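Local structure of PfkB family carbohydrate kinase (Listeria grayi DSM 20601, 4GM6) at residues A217-M220 against D221-F225; A201-A204 against Y205-L208; D293-T296 against A297-H301; L168-V171 against V172-R176; V62-N65 against L66-G70. The protein probably transfers a phosphate group from ATP to a sugar or sugar acid. One frame throughout, in Å; residues are numbered along the deposited sequence.

Interaction 1 (A217-M220 against D221-F225); sequences AGQM and DAVAF
Asp-221 reaches back along the start of its helix to Gly-218, and its OD2 accepts the backbone N-H of that residue at 2.7 Å from Gly-218 N. The bond is nearly straight (170°) and uses the anti lone pair of the carboxylate oxygen. Gly-218 is the N-cap and Asp-221 the N3 residue, so this is one half of a capping box; glycine has no side chain to supply the other half. An acidic residue suits this place because it probably also interacts well with the positive end of the helix dipole. The other oxygen, Asp-221 OD1, points instead toward Phe-225 and lies in the plane of its ring, at the edge, 3.5 Å from Phe-225 CE2. Ala-224 CB sits over the centre of one face of that ring. Met-220 bends at chi2 (74°) and chi3, bringing its sulfur back toward Gly-218, whose lack of a side chain allows the approach. Ala-222 N then closes the first turn on Gly-218 O at 3.0 Å. Outside the turn, Ala-217 and Ala-222 pack on Met-239 of helix 235-242, while Phe-225 meets the ring of Tyr-191 in the loop after strand 184-188.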
loop_
_atom_site.group_PDB
_atom_site.type_symbol
_atom_site.label_atom_id
_atom_site.label_comp_id
_atom_site.label_asym_id
_atom_site.label_seq_id
_atom_site.Cartn_x
_atom_site.Cartn_y
_atom_site.Cartn_z
ATOM N N ALA C 217 22.779 28.265 -17.496
ATOM C CA ALA C 217 23.749 28.669 -16.485
ATOM C C ALA C 217 23.160 29.724 -15.565
ATOM O O ALA C 217 22.489 30.655 -16.026
ATOM C CB ALA C 217 25.038 29.172 -17.135
ATOM N N GLY C 218 23.388 29.549 -14.264
ATOM C CA GLY C 218 22.948 30.512 -13.258
ATOM C C GLY C 218 24.109 31.358 -12.763
ATOM O O GLY C 218 25.235 31.237 -13.254
ATOM N N GLN C 219 23.851 32.207 -11.775
ATOM C CA GLN C 219 24.907 33.057 -11.248
ATOM C C GLN C 219 25.989 32.252 -10.528
ATOM O O GLN C 219 27.149 32.660 -10.504
ATOM C CB GLN C 219 24.354 34.140 -10.322
ATOM C CG GLN C 219 25.350 35.270 -10.099
ATOM C CD GLN C 219 25.066 36.079 -8.848
ATOM O OE1 GLN C 219 25.586 37.187 -8.676
ATOM N NE2 GLN C 219 24.242 35.526 -7.963
ATOM N N MET C 220 25.612 31.119 -9.936
ATOM C CA MET C 220 26.597 30.250 -9.288
ATOM C C MET C 220 27.622 29.821 -10.326
ATOM O O MET C 220 28.835 29.888 -10.100
ATOM C CB MET C 220 25.933 29.017 -8.678
ATOM C CG MET C 220 24.573 29.282 -8.049
ATOM S SD MET C 220 23.253 29.538 -9.259
ATOM C CE MET C 220 22.684 27.853 -9.528
ATOM N N ASP C 221 27.117 29.379 -11.473
ATOM C CA ASP C 221 27.959 29.015 -12.598
ATOM C C ASP C 221 28.833 30.199 -13.008
ATOM O O ASP C 221 30.059 30.072 -13.143
ATOM C CB ASP C 221 27.077 28.564 -13.768
ATOM C CG ASP C 221 26.205 27.369 -13.415
ATOM O OD1 ASP C 221 26.773 26.339 -12.988
ATOM O OD2 ASP C 221 24.959 27.449 -13.567
ATOM N N ALA C 222 28.205 31.358 -13.185
ATOM C CA ALA C 222 28.923 32.559 -13.623
ATOM C C ALA C 222 30.179 32.846 -12.789
ATOM O O ALA C 222 31.238 33.203 -13.330
ATOM C CB ALA C 222 27.988 33.760 -13.610
ATOM N N VAL C 223 30.056 32.696 -11.468
ATOM C CA VAL C 223 31.171 32.989 -10.569
ATOM C C VAL C 223 32.197 31.854 -10.559
ATOM O O VAL C 223 33.403 32.087 -10.655
ATOM C CB VAL C 223 30.677 33.237 -9.128
ATOM C CG1 VAL C 223 31.829 33.698 -8.247
ATOM C CG2 VAL C 223 29.552 34.264 -9.116
ATOM N N ALA C 224 31.705 30.620 -10.448
ATOM C CA ALA C 224 32.575 29.452 -10.346
ATOM C C ALA C 224 33.289 29.144 -11.662
ATOM O O ALA C 224 34.489 28.845 -11.670
ATOM C CB ALA C 224 31.783 28.235 -9.866
ATOM N N PHE C 225 32.560 29.232 -12.773
ATOM C CA PHE C 225 33.087 28.740 -14.046
ATOM C C PHE C 225 33.394 29.798 -15.114
ATOM O O PHE C 225 34.228 29.561 -15.981
ATOM C CB PHE C 225 32.180 27.650 -14.619
ATOM C CG PHE C 225 31.776 26.611 -13.611
ATOM C CD1 PHE C 225 32.736 25.894 -12.915
ATOM C CD2 PHE C 225 30.440 26.347 -13.366
ATOM C CE1 PHE C 225 32.371 24.940 -11.986
ATOM C CE2 PHE C 225 30.065 25.394 -12.438
ATOM C CZ PHE C 225 31.033 24.688 -11.747
#

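Interaction 2 (A201-A204 against Y205-L208); sequences AKRA and YQQL
The Tyr-205 ring meets Ala-201, one turn earlier, at an oblique angle. Tyr-205 CD2 comes within 3.2 Å of Ala-201 O, and farther out Tyr-205 CE2 touches Ala-201 CB at 3.9 Å. Beyond this turn the ring of Phe-225 meets the tyrosine with the two planes about 55° apart, and the hydroxyl is hydrogen-bonded to Met-189 O. Alanine suits position 201 because its single methyl lets CE2 settle beside it; the ring grows out of the turn with CG placed anti to the carbonyl carbon (chi1 -72°). The same pair is tied by the backbone, where Tyr-205 N bonds to Ala-201 O at 2.8 Å.

Helix 198-208 is the connection of a beta-alpha-beta unit, joining strand 184-188 to strand 214-216 of the main sheet. Ala-201, Ala-204, Tyr-205 and Leu-208 are buried, whereas Arg-203 and Gln-207 are exposed. On the polar flank Lys-202 extends to CE and then turns at chi4 (-58°), bringing its ammonium group beside the amide of Gln-206; its salt bridge is with Glu-227.

Toward the end of the helix the bonding changes. Gln-207 N has only a weak bond to Arg-203 O at 3.5 Å and a shorter one to Ala-204 O at 2.9 Å, which arrives well above that carbonyl's plane. Ala-204 O also accepts from Leu-208 N at 3.2 Å, this time in the plane. Leu-208 CD2 leans over the same oxygen, while its branches reach Val-172 and Ile-175 of helix 165-180.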
loop_
_atom_site.group_PDB
_atom_site.type_symbol
_atom_site.label_atom_id
_atom_site.label_comp_id
_atom_site.label_asym_id
_atom_site.label_seq_id
_atom_site.Cartn_x
_atom_site.Cartn_y
_atom_site.Cartn_z
ATOM N N ALA C 201 36.267 20.581 -12.967
ATOM C CA ALA C 201 35.050 20.874 -13.674
ATOM C C ALA C 201 35.242 22.137 -14.478
ATOM O O ALA C 201 34.948 22.189 -15.662
ATOM C CB ALA C 201 33.953 21.070 -12.689
ATOM N N LYS C 202 35.794 23.135 -13.814
ATOM C CA LYS C 202 36.101 24.423 -14.444
ATOM C C LYS C 202 36.864 24.255 -15.754
ATOM O O LYS C 202 36.572 24.938 -16.751
ATOM C CB LYS C 202 36.898 25.319 -13.483
ATOM C CG LYS C 202 37.110 26.746 -13.973
ATOM C CD LYS C 202 37.944 27.552 -12.982
ATOM C CE LYS C 202 37.884 29.040 -13.282
ATOM N NZ LYS C 202 38.351 29.339 -14.665
ATOM N N ARG C 203 37.846 23.345 -15.742
ATOM C CA ARG C 203 38.714 23.126 -16.899
ATOM C C ARG C 203 37.966 22.402 -18.023
ATOM O O ARG C 203 38.141 22.722 -19.199
ATOM C CB ARG C 203 39.974 22.348 -16.484
ATOM C CG ARG C 203 41.228 22.697 -17.270
ATOM C CD ARG C 203 42.491 22.242 -16.544
ATOM N NE ARG C 203 42.438 20.830 -16.171
ATOM C CZ ARG C 203 42.166 20.387 -14.945
ATOM N NH1 ARG C 203 42.133 19.082 -14.700
ATOM N NH2 ARG C 203 41.930 21.246 -13.960
ATOM N N ALA C 204 37.142 21.424 -17.654
ATOM C CA ALA C 204 36.255 20.761 -18.609
ATOM C C ALA C 204 35.299 21.768 -19.245
ATOM O O ALA C 204 35.151 21.823 -20.483
ATOM C CB ALA C 204 35.459 19.659 -17.919
ATOM N N TYR C 205 34.632 22.551 -18.381
ATOM C CA TYR C 205 33.711 23.573 -18.874
ATOM C C TYR C 205 34.402 24.518 -19.876
ATOM O O TYR C 205 33.799 24.941 -20.871
ATOM C CB TYR C 205 33.090 24.360 -17.706
ATOM C CG TYR C 205 32.076 23.584 -16.885
ATOM C CD1 TYR C 205 31.089 22.824 -17.503
ATOM C CD2 TYR C 205 32.085 23.632 -15.492
ATOM C CE1 TYR C 205 30.158 22.117 -16.763
ATOM C CE2 TYR C 205 31.148 22.926 -14.743
ATOM C CZ TYR C 205 30.189 22.170 -15.387
ATOM O OH TYR C 205 29.241 21.468 -14.659
ATOM N N GLN C 206 35.669 24.840 -19.634
ATOM C CA GLN C 206 36.376 25.754 -20.533
ATOM C C GLN C 206 36.543 25.180 -21.940
ATOM O O GLN C 206 36.702 25.959 -22.910
ATOM C CB GLN C 206 37.724 26.185 -19.950
ATOM C CG GLN C 206 37.578 27.129 -18.762
ATOM C CD GLN C 206 38.919 27.593 -18.228
ATOM O OE1 GLN C 206 39.858 26.804 -18.109
ATOM N NE2 GLN C 206 39.016 28.882 -17.901
ATOM N N GLN C 207 36.463 23.819 -22.056
ATOM C CA GLN C 207 36.519 23.189 -23.364
ATOM C C GLN C 207 35.151 23.217 -24.059
ATOM O O GLN C 207 35.070 23.389 -25.266
ATOM C CB GLN C 207 36.989 21.721 -23.261
ATOM C CG GLN C 207 38.305 21.545 -22.492
ATOM C CD GLN C 207 38.663 20.083 -22.325
ATOM O OE1 GLN C 207 38.541 19.294 -23.262
ATOM N NE2 GLN C 207 39.100 19.716 -21.126
ATOM N N LEU C 208 34.077 23.042 -23.293
ATOM C CA LEU C 208 32.704 22.976 -23.846
ATOM C C LEU C 208 32.136 24.323 -24.240
ATOM O O LEU C 208 31.664 24.471 -25.348
ATOM C CB LEU C 208 31.727 22.318 -22.866
ATOM C CG LEU C 208 31.956 20.855 -22.682
ATOM C CD1 LEU C 208 31.208 20.071 -23.751
ATOM C CD2 LEU C 208 33.473 20.465 -22.660
#

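Interaction 3 (D293-T296 against A297-H301); sequences DAYT and AAVLH
Val-299 lays one methyl over a face of the Tyr-295 ring, making a CH-pi contact in the middle of helix 291-304. Val-299 CG2 stands 3.9 Å from the ring centroid and 18° off the ring normal, somewhat toward the rim, nearest Tyr-295 CE2 and CZ. Tyr-295 has CG anti to its own N (chi1 -173°), and the valine branch that meets it is the one beside the Val-299 N. A beta-branched residue offers two methyls; the side chain also packs on Tyr-250 and Ala-316.

Thr-296 runs alongside Leu-300, both side chains pointing the same way, and Thr-296 CG2 approaches Leu-300 CD1 at 4.1 Å. Ala-297 contributes a single methyl, 3.4 Å from Asp-293 O, and its N bonds to that oxygen at 3.0 Å. So small a side chain lets helix 58-68 come close, where Asn-65 packs on it. Asp-293 follows Gly-292 in a sequence resembling the Gly-Ala-Gly-Asp motif of PfkB kinases, whose aspartate is the catalytic base and whose glycines at the helix start form the anion hole; Asp-293 probably has that role. Since all the touching residues are buried, their polar groups depend on partners inside the protein: Thr-296 OG1 on Gly-292 O, Tyr-295 OH on His-267 O, and Asp-293 OD2 on Asn-61 ND2.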
loop_
_atom_site.group_PDB
_atom_site.type_symbol
_atom_site.label_atom_id
_atom_site.label_comp_id
_atom_site.label_asym_id
_atom_site.label_seq_id
_atom_site.Cartn_x
_atom_site.Cartn_y
_atom_site.Cartn_z
ATOM N N ASP C 293 14.959 19.978 -15.646
ATOM C CA ASP C 293 14.882 19.317 -16.941
ATOM C C ASP C 293 13.598 19.685 -17.658
ATOM O O ASP C 293 13.550 19.701 -18.887
ATOM C CB ASP C 293 14.990 17.793 -16.793
ATOM C CG ASP C 293 16.265 17.378 -16.086
ATOM O OD1 ASP C 293 17.295 18.069 -16.263
ATOM O OD2 ASP C 293 16.247 16.386 -15.333
ATOM N N ALA C 294 12.552 19.962 -16.890
ATOM C CA ALA C 294 11.286 20.352 -17.478
ATOM C C ALA C 294 11.439 21.768 -18.013
ATOM O O ALA C 294 10.942 22.090 -19.089
ATOM C CB ALA C 294 10.161 20.271 -16.448
ATOM N N TYR C 295 12.127 22.615 -17.252
ATOM C CA TYR C 295 12.417 23.971 -17.700
ATOM C C TYR C 295 13.262 23.906 -18.960
ATOM O O TYR C 295 12.949 24.539 -19.964
ATOM C CB TYR C 295 13.163 24.758 -16.623
ATOM C CG TYR C 295 13.349 26.232 -16.960
ATOM C CD1 TYR C 295 12.268 27.115 -16.930
ATOM C CD2 TYR C 295 14.603 26.747 -17.293
ATOM C CE1 TYR C 295 12.429 28.459 -17.239
ATOM C CE2 TYR C 295 14.771 28.096 -17.603
ATOM C CZ TYR C 295 13.682 28.949 -17.573
ATOM O OH TYR C 295 13.839 30.301 -17.857
ATOM N N THR C 296 14.330 23.124 -18.915
ATOM C CA THR C 296 15.234 23.051 -20.073
ATOM C C THR C 296 14.473 22.626 -21.324
ATOM O O THR C 296 14.636 23.220 -22.388
ATOM C CB THR C 296 16.424 22.087 -19.827
ATOM O OG1 THR C 296 17.286 22.653 -18.831
ATOM C CG2 THR C 296 17.234 21.858 -21.130
ATOM N N ALA C 297 13.652 21.590 -21.198
ATOM C CA ALA C 297 12.919 21.076 -22.354
ATOM C C ALA C 297 11.915 22.105 -22.855
ATOM O O ALA C 297 11.703 22.255 -24.066
ATOM C CB ALA C 297 12.212 19.774 -22.010
ATOM N N ALA C 298 11.298 22.827 -21.927
ATOM C CA ALA C 298 10.288 23.815 -22.324
ATOM C C ALA C 298 10.950 24.974 -23.070
ATOM O O ALA C 298 10.415 25.477 -24.057
ATOM C CB ALA C 298 9.522 24.323 -21.117
ATOM N N VAL C 299 12.122 25.391 -22.599
ATOM C CA VAL C 299 12.818 26.494 -23.233
ATOM C C VAL C 299 13.193 26.089 -24.645
ATOM O O VAL C 299 12.975 26.850 -25.585
ATOM C CB VAL C 299 14.087 26.923 -22.476
ATOM C CG1 VAL C 299 14.943 27.836 -23.366
ATOM C CG2 VAL C 299 13.716 27.618 -21.175
ATOM N N LEU C 300 13.754 24.890 -24.785
ATOM C CA LEU C 300 14.149 24.389 -26.101
ATOM C C LEU C 300 12.917 24.334 -27.008
ATOM O O LEU C 300 12.972 24.733 -28.160
ATOM C CB LEU C 300 14.862 23.021 -26.007
ATOM C CG LEU C 300 16.299 22.993 -25.434
ATOM C CD1 LEU C 300 16.828 21.579 -25.195
ATOM C CD2 LEU C 300 17.294 23.763 -26.303
ATOM N N HIS C 301 11.791 23.871 -26.483
ATOM C CA HIS C 301 10.566 23.845 -27.288
ATOM C C HIS C 301 10.272 25.230 -27.858
ATOM O O HIS C 301 9.952 25.369 -29.035
ATOM C CB HIS C 301 9.370 23.311 -26.475
ATOM C CG HIS C 301 8.055 23.403 -27.195
ATOM N ND1 HIS C 301 7.784 22.694 -28.346
ATOM C CD2 HIS C 301 6.936 24.118 -26.924
ATOM C CE1 HIS C 301 6.556 22.966 -28.752
ATOM N NE2 HIS C 301 6.018 23.827 -27.905
#

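Interaction 4 (L168-V171 against V172-R176); sequences LEMV and VKIIR
Val-171 O receives Ile-175 N at 3.0 Å. This bond belongs to the regular i to i+4 pattern of helix 165-180, which with the short helix 158-163 forms the beta-alpha-beta connection between parallel strands 153-157 and 184-188 of the main sheet. Leu-168 O, Glu-169 O and Met-170 O accept in turn from Val-172, Lys-173 and Ile-174, and Ile-174 N adds a weak second bond to Val-171 O.

Next come the charged chains of the outer side. Glu-169 OE1 and Lys-173 NZ carry opposite charges but stand 5.8 Å apart, so any attraction acts without direct contact. The aliphatic part of Lys-173 runs over the backbone instead, with its CG 3.2 Å from Glu-169 O.

The inner side is hydrocarbon. Val-171 and Ile-175 approach at a slant, and Val-171 CG1 to Ile-175 CD1 is tight for two methyls, at 3.5 Å. Ile-175 directs CG1 beside its own N (chi1 -66°) and extends at chi2, which carries CD1 over the valine; both residues face strand 153-157, where branched chains fill the space against the sheet. Leu-168 and Val-172 meet more loosely and share Leu-208 of helix 198-208 as a neighbour. Met-170 bends at chi2 (63°), its flexible chain suiting a place against Met-140 and Trp-142, and its terminal CE meets Ile-174 CD1 at 4.0 Å.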
loop_
_atom_site.group_PDB
_atom_site.type_symbol
_atom_site.label_atom_id
_atom_site.label_comp_id
_atom_site.label_asym_id
_atom_site.label_seq_id
_atom_site.Cartn_x
_atom_site.Cartn_y
_atom_site.Cartn_z
ATOM N N LEU C 168 33.903 12.943 -21.682
ATOM C CA LEU C 168 34.271 14.327 -21.945
ATOM C C LEU C 168 34.681 14.476 -23.404
ATOM O O LEU C 168 34.147 15.331 -24.120
ATOM C CB LEU C 168 35.416 14.792 -21.024
ATOM C CG LEU C 168 36.047 16.163 -21.349
ATOM C CD1 LEU C 168 35.013 17.299 -21.368
ATOM C CD2 LEU C 168 37.162 16.463 -20.358
ATOM N N GLU C 169 35.618 13.635 -23.847
ATOM C CA GLU C 169 36.170 13.759 -25.208
ATOM C C GLU C 169 35.203 13.235 -26.263
ATOM O O GLU C 169 35.272 13.631 -27.426
ATOM C CB GLU C 169 37.503 13.024 -25.349
ATOM C CG GLU C 169 38.528 13.330 -24.271
ATOM C CD GLU C 169 39.870 12.691 -24.588
ATOM O OE1 GLU C 169 39.893 11.524 -25.052
ATOM O OE2 GLU C 169 40.903 13.360 -24.382
ATOM N N MET C 170 34.318 12.326 -25.862
ATOM C CA MET C 170 33.289 11.847 -26.771
ATOM C C MET C 170 32.249 12.943 -27.054
ATOM O O MET C 170 31.862 13.164 -28.209
ATOM C CB MET C 170 32.615 10.600 -26.194
ATOM C CG MET C 170 31.579 9.978 -27.107
ATOM S SD MET C 170 32.328 9.397 -28.633
ATOM C CE MET C 170 30.954 8.507 -29.362
ATOM N N VAL C 171 31.790 13.618 -25.998
ATOM C CA VAL C 171 30.863 14.734 -26.161
ATOM C C VAL C 171 31.501 15.836 -27.015
ATOM O O VAL C 171 30.863 16.397 -27.909
ATOM C CB VAL C 171 30.377 15.286 -24.798
ATOM C CG1 VAL C 171 29.446 16.479 -24.989
ATOM C CG2 VAL C 171 29.666 14.198 -24.012
ATOM N N VAL C 172 32.775 16.123 -26.776
ATOM C CA VAL C 172 33.465 17.124 -27.593
ATOM C C VAL C 172 33.502 16.721 -29.073
ATOM O O VAL C 172 33.273 17.575 -29.959
ATOM C CB VAL C 172 34.877 17.439 -27.045
ATOM C CG1 VAL C 172 35.687 18.304 -28.028
ATOM C CG2 VAL C 172 34.750 18.114 -25.685
ATOM N N LYS C 173 33.768 15.432 -29.349
ATOM C CA LYS C 173 33.864 14.981 -30.747
ATOM C C LYS C 173 32.515 15.084 -31.451
ATOM O O LYS C 173 32.432 15.352 -32.636
ATOM C CB LYS C 173 34.390 13.547 -30.851
ATOM C CG LYS C 173 35.857 13.359 -30.527
ATOM C CD LYS C 173 36.229 11.881 -30.589
ATOM C CE LYS C 173 37.565 11.596 -29.905
ATOM N NZ LYS C 173 38.722 12.133 -30.680
ATOM N N ILE C 174 31.437 14.847 -30.708
ATOM C CA ILE C 174 30.081 14.852 -31.290
ATOM C C ILE C 174 29.603 16.260 -31.590
ATOM O O ILE C 174 29.219 16.562 -32.768
ATOM C CB ILE C 174 29.052 14.162 -30.386
ATOM C CG1 ILE C 174 29.540 12.758 -30.049
ATOM C CG2 ILE C 174 27.673 14.134 -31.050
ATOM C CD1 ILE C 174 29.923 11.923 -31.276
ATOM N N ILE C 175 29.654 17.139 -30.550
ATOM C CA ILE C 175 29.394 18.556 -30.749
ATOM C C ILE C 175 30.171 19.113 -31.961
ATOM O O ILE C 175 29.605 19.860 -32.745
ATOM C CB ILE C 175 29.759 19.372 -29.493
ATOM C CG1 ILE C 175 28.830 19.001 -28.335
ATOM C CG2 ILE C 175 29.705 20.872 -29.796
ATOM C CD1 ILE C 175 29.379 19.350 -26.960
ATOM N N ARG C 176 31.454 18.792 -32.104
ATOM C CA ARG C 176 32.211 19.280 -33.264
ATOM C C ARG C 176 31.672 18.750 -34.577
ATOM O O ARG C 176 31.488 19.506 -35.497
ATOM C CB ARG C 176 33.703 18.989 -33.134
ATOM C CG ARG C 176 34.427 19.921 -32.194
ATOM C CD ARG C 176 35.891 19.613 -32.115
ATOM N NE ARG C 176 36.515 20.272 -30.985
ATOM C CZ ARG C 176 37.560 19.789 -30.340
ATOM N NH1 ARG C 176 38.088 18.646 -30.712
ATOM N NH2 ARG C 176 38.068 20.436 -29.319
#

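Interaction 5 (V62-N65 against L66-G70); sequences VAVN and LSKLG
Asn-65 O holds Leu-69 N only weakly, at 3.3 Å, because the helix ends here in a Schellman motif and that N-H has shifted to Leu-66 O, 2.8 Å from Leu-69 N. Gly-70 is the C-prime residue, with a positive phi of 99° that places the backbone in a region poorly suited to residues bearing a CB. The paired 5→2 and 6→1 bonds of the motif are Gly-70 N to Ser-67 O at 3.1 Å and His-71 N to Leu-66 O.

One turn earlier the bonding is regular, with Leu-66 N to Val-62 O at 2.9 Å. The side chains of these two residues lie side by side and point the same way, Val-62 CG1 meeting Leu-66 CD1 at 4.0 Å. Leu-66 has CG anti to the carbonyl carbon (chi1 -83°), which also sets its CG over Val-62 O.

Helix 58-68 leads from strand 50-56 of the four-stranded sheet to strand 73-79 of the main sheet. Ala-63 and Leu-66 pack on strand 27-30, where apolar chains suit the interior, and Val-62 and Asn-65 face helix 291-304. Asn-65 is buried, and a two-ended amide fits this site: OD1 accepts from Asn-331 N, while ND2 makes a weak bond to Asp-293 O.

On the other flank Lys-68 bends at chi2, its CB 3.2 Å from Asn-65 O and its CG over Val-64 O. Its NZ is hydrogen-bonded to His-95 ND1, and Ser-67 OG bonds to the backbone oxygen of that same histidine.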
loop_
_atom_site.group_PDB
_atom_site.type_symbol
_atom_site.label_atom_id
_atom_site.label_comp_id
_atom_site.label_asym_id
_atom_site.label_seq_id
_atom_site.Cartn_x
_atom_site.Cartn_y
_atom_site.Cartn_z
ATOM N N VAL C 62 15.131 15.412 -20.372
ATOM C CA VAL C 62 14.935 16.425 -21.377
ATOM C C VAL C 62 14.339 15.805 -22.636
ATOM O O VAL C 62 13.428 16.375 -23.240
ATOM C CB VAL C 62 16.222 17.221 -21.668
ATOM C CG1 VAL C 62 16.086 17.994 -22.976
ATOM C CG2 VAL C 62 16.494 18.168 -20.507
ATOM N N ALA C 63 14.837 14.631 -23.022
ATOM C CA ALA C 63 14.332 13.948 -24.212
ATOM C C ALA C 63 12.854 13.593 -24.073
ATOM O O ALA C 63 12.062 13.868 -24.964
ATOM C CB ALA C 63 15.154 12.696 -24.505
ATOM N N VAL C 64 12.487 12.964 -22.962
ATOM C CA VAL C 64 11.088 12.614 -22.731
ATOM C C VAL C 64 10.197 13.863 -22.761
ATOM O O VAL C 64 9.145 13.865 -23.391
ATOM C CB VAL C 64 10.906 11.845 -21.394
ATOM C CG1 VAL C 64 9.439 11.794 -20.962
ATOM C CG2 VAL C 64 11.483 10.443 -21.510
ATOM N N ASN C 65 10.610 14.921 -22.072
ATOM C CA ASN C 65 9.786 16.119 -22.002
ATOM C C ASN C 65 9.619 16.776 -23.374
ATOM O O ASN C 65 8.533 17.269 -23.693
ATOM C CB ASN C 65 10.331 17.115 -20.970
ATOM C CG ASN C 65 10.384 16.537 -19.572
ATOM O OD1 ASN C 65 9.636 15.617 -19.238
ATOM N ND2 ASN C 65 11.260 17.088 -18.737
ATOM N N LEU C 66 10.677 16.775 -24.190
ATOM C CA LEU C 66 10.572 17.315 -25.553
ATOM C C LEU C 66 9.551 16.513 -26.338
ATOM O O LEU C 66 8.715 17.073 -27.050
ATOM C CB LEU C 66 11.930 17.312 -26.294
ATOM C CG LEU C 66 12.816 18.515 -25.955
ATOM C CD1 LEU C 66 14.215 18.395 -26.540
ATOM C CD2 LEU C 66 12.157 19.813 -26.397
ATOM N N SER C 67 9.630 15.194 -26.202
ATOM C CA SER C 67 8.731 14.304 -26.914
ATOM C C SER C 67 7.280 14.532 -26.483
ATOM O O SER C 67 6.349 14.368 -27.274
ATOM C CB SER C 67 9.128 12.855 -26.653
ATOM O OG SER C 67 8.210 11.963 -27.256
ATOM N N LYS C 68 7.092 14.904 -25.220
ATOM C CA LYS C 68 5.763 15.218 -24.721
ATOM C C LYS C 68 5.203 16.395 -25.504
ATOM O O LYS C 68 3.990 16.530 -25.669
ATOM C CB LYS C 68 5.810 15.572 -23.235
ATOM C CG LYS C 68 5.852 14.374 -22.301
ATOM C CD LYS C 68 4.539 13.599 -22.315
ATOM C CE LYS C 68 4.620 12.377 -21.398
ATOM N NZ LYS C 68 5.142 11.149 -22.075
ATOM N N LEU C 69 6.101 17.251 -25.975
ATOM C CA LEU C 69 5.707 18.475 -26.666
ATOM C C LEU C 69 5.730 18.336 -28.188
ATOM O O LEU C 69 5.658 19.332 -28.908
ATOM C CB LEU C 69 6.606 19.633 -26.235
ATOM C CG LEU C 69 6.507 19.984 -24.750
ATOM C CD1 LEU C 69 7.621 20.930 -24.344
ATOM C CD2 LEU C 69 5.155 20.596 -24.458
ATOM N N GLY C 70 5.835 17.106 -28.678
ATOM C CA GLY C 70 5.736 16.863 -30.115
ATOM C C GLY C 70 7.048 16.700 -30.864
ATOM O O GLY C 70 7.044 16.431 -32.056
#

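All five are turns of helices around the main sheet. Interactions 3, 4 and 5 are buried, though 4 has a charged outer flank; interactions 1 and 2 are only partly buried and carry charged side chains. Interactions 3 and 5 touch each other, their centres about 9 Å apart, and Ala-297 CB meets Asn-65 CB at 3.4 Å. Both combine apolar packing with buried polar groups. Interactions 2 and 4 join neighbouring helices through Leu-208, while interaction 2 also meets interaction 1 where Phe-225 and Tyr-205 touch. Helix ends distinguish interaction 1, a start capped by aspartate, from interaction 5, an end closed by glycine.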